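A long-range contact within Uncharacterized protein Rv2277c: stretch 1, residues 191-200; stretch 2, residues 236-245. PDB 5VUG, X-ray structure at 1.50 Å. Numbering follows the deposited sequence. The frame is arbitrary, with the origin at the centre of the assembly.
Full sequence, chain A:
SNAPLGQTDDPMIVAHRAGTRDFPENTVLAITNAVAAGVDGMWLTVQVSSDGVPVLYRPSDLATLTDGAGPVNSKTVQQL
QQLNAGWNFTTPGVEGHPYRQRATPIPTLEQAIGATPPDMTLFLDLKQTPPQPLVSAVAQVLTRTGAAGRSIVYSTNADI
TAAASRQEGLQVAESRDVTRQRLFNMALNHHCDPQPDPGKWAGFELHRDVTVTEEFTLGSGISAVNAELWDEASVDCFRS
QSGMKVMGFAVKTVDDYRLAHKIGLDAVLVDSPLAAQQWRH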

# COMPACT_ATOMS: atom_id res chain seq x y z
N HIS A 191 -7.29 -10.76 -5.60
CA HIS A 191 -6.81 -12.11 -5.80
C HIS A 191 -6.42 -12.74 -4.46
O HIS A 191 -5.76 -12.11 -3.63
CB HIS A 191 -5.58 -12.13 -6.71
CG HIS A 191 -5.90 -11.84 -8.14
ND1 HIS A 191 -5.72 -10.59 -8.70
CD2 HIS A 191 -6.40 -12.62 -9.12
CE1 HIS A 191 -6.08 -10.63 -9.97
NE2 HIS A 191 -6.50 -11.85 -10.25
N CYS A 192 -6.84 -13.99 -4.27
CA CYS A 192 -6.53 -14.75 -3.06
C CYS A 192 -5.19 -15.44 -3.30
O CYS A 192 -5.10 -16.63 -3.63
CB CYS A 192 -7.66 -15.73 -2.74
SG CYS A 192 -7.53 -16.55 -1.13
N ASP A 193 -4.12 -14.65 -3.12
CA ASP A 193 -2.77 -15.03 -3.49
C ASP A 193 -1.84 -14.48 -2.41
O ASP A 193 -1.95 -13.29 -2.06
CB ASP A 193 -2.43 -14.38 -4.84
CG ASP A 193 -1.09 -14.82 -5.39
OD1 ASP A 193 -0.65 -15.95 -5.09
OD2 ASP A 193 -0.46 -14.02 -6.12
N PRO A 194 -0.94 -15.30 -1.84
CA PRO A 194 -0.79 -16.73 -2.11
C PRO A 194 -1.97 -17.55 -1.60
O PRO A 194 -2.84 -17.00 -0.92
CB PRO A 194 0.49 -17.09 -1.35
CG PRO A 194 0.57 -16.10 -0.25
CD PRO A 194 0.00 -14.82 -0.82
N GLN A 195 -2.02 -18.83 -1.94
CA GLN A 195 -3.13 -19.65 -1.51
C GLN A 195 -3.12 -19.79 0.01
O GLN A 195 -2.08 -19.60 0.65
CB GLN A 195 -3.05 -21.03 -2.16
CG GLN A 195 -3.51 -21.03 -3.62
CD GLN A 195 -3.14 -22.32 -4.33
OE1 GLN A 195 -3.93 -23.26 -4.39
NE2 GLN A 195 -1.93 -22.37 -4.87
N PRO A 196 -4.27 -20.09 0.62
CA PRO A 196 -4.30 -20.31 2.07
C PRO A 196 -3.33 -21.40 2.47
O PRO A 196 -2.99 -22.29 1.69
CB PRO A 196 -5.74 -20.74 2.33
CG PRO A 196 -6.52 -20.12 1.22
CD PRO A 196 -5.62 -20.13 0.02
N ASP A 197 -2.86 -21.31 3.71
CA ASP A 197 -1.98 -22.33 4.26
C ASP A 197 -2.80 -23.18 5.21
O ASP A 197 -3.15 -22.71 6.31
CB ASP A 197 -0.83 -21.66 5.01
CG ASP A 197 0.32 -22.61 5.29
OD1 ASP A 197 0.16 -23.83 5.07
OD2 ASP A 197 1.38 -22.14 5.74
N PRO A 198 -3.14 -24.42 4.85
CA PRO A 198 -4.20 -25.14 5.56
C PRO A 198 -3.96 -25.27 7.06
O PRO A 198 -2.87 -25.59 7.52
CB PRO A 198 -4.21 -26.51 4.89
CG PRO A 198 -3.74 -26.22 3.49
CD PRO A 198 -2.70 -25.14 3.64
N GLY A 199 -5.02 -25.01 7.83
CA GLY A 199 -5.02 -25.24 9.25
C GLY A 199 -4.36 -24.17 10.09
O GLY A 199 -4.45 -24.24 11.33
N LYS A 200 -3.73 -23.16 9.49
CA LYS A 200 -2.91 -22.22 10.24
C LYS A 200 -3.73 -21.07 10.79
O LYS A 200 -4.72 -20.64 10.19
CB LYS A 200 -1.83 -21.62 9.34
CG LYS A 200 -0.83 -22.62 8.83
CD LYS A 200 0.47 -22.42 9.53
CE LYS A 200 1.49 -23.44 9.13
NZ LYS A 200 2.45 -23.64 10.24
N ASP A 236 -13.19 -14.84 3.81
CA ASP A 236 -13.51 -16.00 2.99
C ASP A 236 -12.29 -16.51 2.23
O ASP A 236 -12.09 -17.72 2.09
CB ASP A 236 -14.64 -15.68 2.02
CG ASP A 236 -14.87 -16.79 1.00
OD1 ASP A 236 -14.25 -16.76 -0.09
OD2 ASP A 236 -15.67 -17.71 1.29
N CYS A 237 -11.47 -15.59 1.69
CA CYS A 237 -10.23 -16.00 1.04
C CYS A 237 -9.35 -16.83 1.97
O CYS A 237 -8.85 -17.90 1.60
CB CYS A 237 -9.48 -14.77 0.51
SG CYS A 237 -7.71 -15.00 0.21
N PHE A 238 -9.17 -16.36 3.21
CA PHE A 238 -8.32 -17.09 4.16
C PHE A 238 -8.92 -18.45 4.53
O PHE A 238 -8.20 -19.45 4.59
CB PHE A 238 -8.09 -16.27 5.43
CG PHE A 238 -6.94 -15.30 5.33
CD1 PHE A 238 -6.98 -14.22 4.46
CD2 PHE A 238 -5.81 -15.47 6.13
CE1 PHE A 238 -5.91 -13.33 4.38
CE2 PHE A 238 -4.74 -14.58 6.07
CZ PHE A 238 -4.79 -13.52 5.19
N ARG A 239 -10.24 -18.50 4.75
CA ARG A 239 -10.83 -19.62 5.46
C ARG A 239 -11.49 -20.67 4.59
O ARG A 239 -11.63 -21.82 5.04
CB ARG A 239 -11.86 -19.11 6.47
CG ARG A 239 -11.21 -18.45 7.67
CD ARG A 239 -12.13 -18.55 8.85
NE ARG A 239 -13.26 -17.66 8.68
CZ ARG A 239 -14.48 -17.91 9.15
NH1 ARG A 239 -15.45 -17.04 8.96
NH2 ARG A 239 -14.71 -19.05 9.80
N SER A 240 -11.90 -20.33 3.37
CA SER A 240 -12.74 -21.25 2.60
C SER A 240 -11.94 -22.48 2.18
O SER A 240 -10.91 -22.36 1.51
CB SER A 240 -13.30 -20.54 1.37
OG SER A 240 -14.13 -21.42 0.65
N GLN A 241 -12.42 -23.65 2.59
CA GLN A 241 -11.84 -24.94 2.23
C GLN A 241 -10.39 -25.09 2.70
O GLN A 241 -9.64 -25.91 2.16
CB GLN A 241 -11.95 -25.23 0.73
CG GLN A 241 -13.37 -25.13 0.19
CD GLN A 241 -14.34 -26.00 0.97
OE1 GLN A 241 -14.10 -27.18 1.20
NE2 GLN A 241 -15.46 -25.40 1.38
N SER A 242 -9.99 -24.33 3.71
CA SER A 242 -8.61 -24.36 4.17
C SER A 242 -8.44 -24.72 5.63
O SER A 242 -7.35 -25.15 6.02
CB SER A 242 -7.95 -22.99 3.96
OG SER A 242 -8.53 -22.04 4.83
N GLY A 243 -9.46 -24.53 6.46
CA GLY A 243 -9.25 -24.70 7.88
C GLY A 243 -8.43 -23.62 8.55
O GLY A 243 -8.13 -23.76 9.74
N MSE A 244 -8.06 -22.56 7.85
CA MSE A 244 -7.38 -21.44 8.49
C MSE A 244 -8.28 -20.79 9.54
O MSE A 244 -9.51 -20.79 9.41
CB MSE A 244 -6.97 -20.36 7.49
CG MSE A 244 -5.85 -20.76 6.53
SE MSE A 244 -4.95 -19.20 5.74
CE MSE A 244 -3.64 -18.84 7.14
N LYS A 245 -7.66 -20.24 10.57
CA LYS A 245 -8.35 -19.46 11.59
C LYS A 245 -7.74 -18.07 11.60
O LYS A 245 -6.53 -17.92 11.44
CB LYS A 245 -8.21 -20.12 12.97
CG LYS A 245 -8.82 -21.52 13.02
CD LYS A 245 -8.50 -22.22 14.33
CE LYS A 245 -9.18 -23.59 14.40
NZ LYS A 245 -9.00 -24.26 15.72

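Read along stretch 2, this contact is a covalent staple at one end, a proline packed over a helix end in the middle, and a short backbone pairing at the other. Stretch 1 has no regular helix or strand, and it meets stretch 2 through these three devices.

The helix that enters stretch 2 carries Cys237, whose SG lies 2.1 Å from SG of Cys192: a disulfide with a chi3 of 87°, close to the relaxed value near 90°. Both cysteines adopt the t rotamer, and their CA atoms stand 5.7 Å apart.

The next job is done by Pro196, which sits over the last part of the helix. Its CG comes 3.2 Å from O of Cys237 and its CB 3.6 Å from O of Phe238. A proline ring offers carbon-bound hydrogens to these carbonyls, a snug polar-apolar fit rather than a conventional hydrogen bond. Phe238 contributes backbone here; its CA-to-CB bond points away from stretch 1.

Ser240 leaves helical geometry, and the chain turns through Gln241 to Ser242, a compact organizer. In the p rotamer, its OG donates to O of Phe238 at 2.6 Å and accepts from N of Met244 at 3.1 Å, tying the helix end to the segment that follows. With its polar atom thus engaged within stretch 2, its CB packs 3.6 Å from CB of Pro196. The carbonyl serves the other stretch: N of Gly199 donates to O of Ser242 at 3.0 Å, and CA of Pro198 approaches the same oxygen at 3.2 Å in a CA-H...O contact.

Gly243 meets Gly199 with their CA atoms 4.5 Å apart. Both have positive phi, which by itself favours glycine, and CA of Gly199 makes a CA-H...O contact with O of Gly243 at 3.5 Å. Gly199 belongs to a type II turn from Asp197 to Lys200, closed by a bond from N of Lys200 to O of Asp197 at 3.3 Å.

Met244, a selenomethionine, packs against Pro196 and the turn that follows it. Its SE lies 3.8 Å from CB of Pro196, an apolar contact, while its CG is 3.3 Å from O of Asp197 and its CE reaches 4.0 Å from CB of Lys200. Its CA also approaches O of Lys200 at 3.3 Å.

O of Lys200 also receives the closing hydrogen bond, from N of Lys245 at 3.0 Å and a nearly straight 162°. The ends of both lysine side chains lead away, and the hydrogen bond here is made by backbone alone.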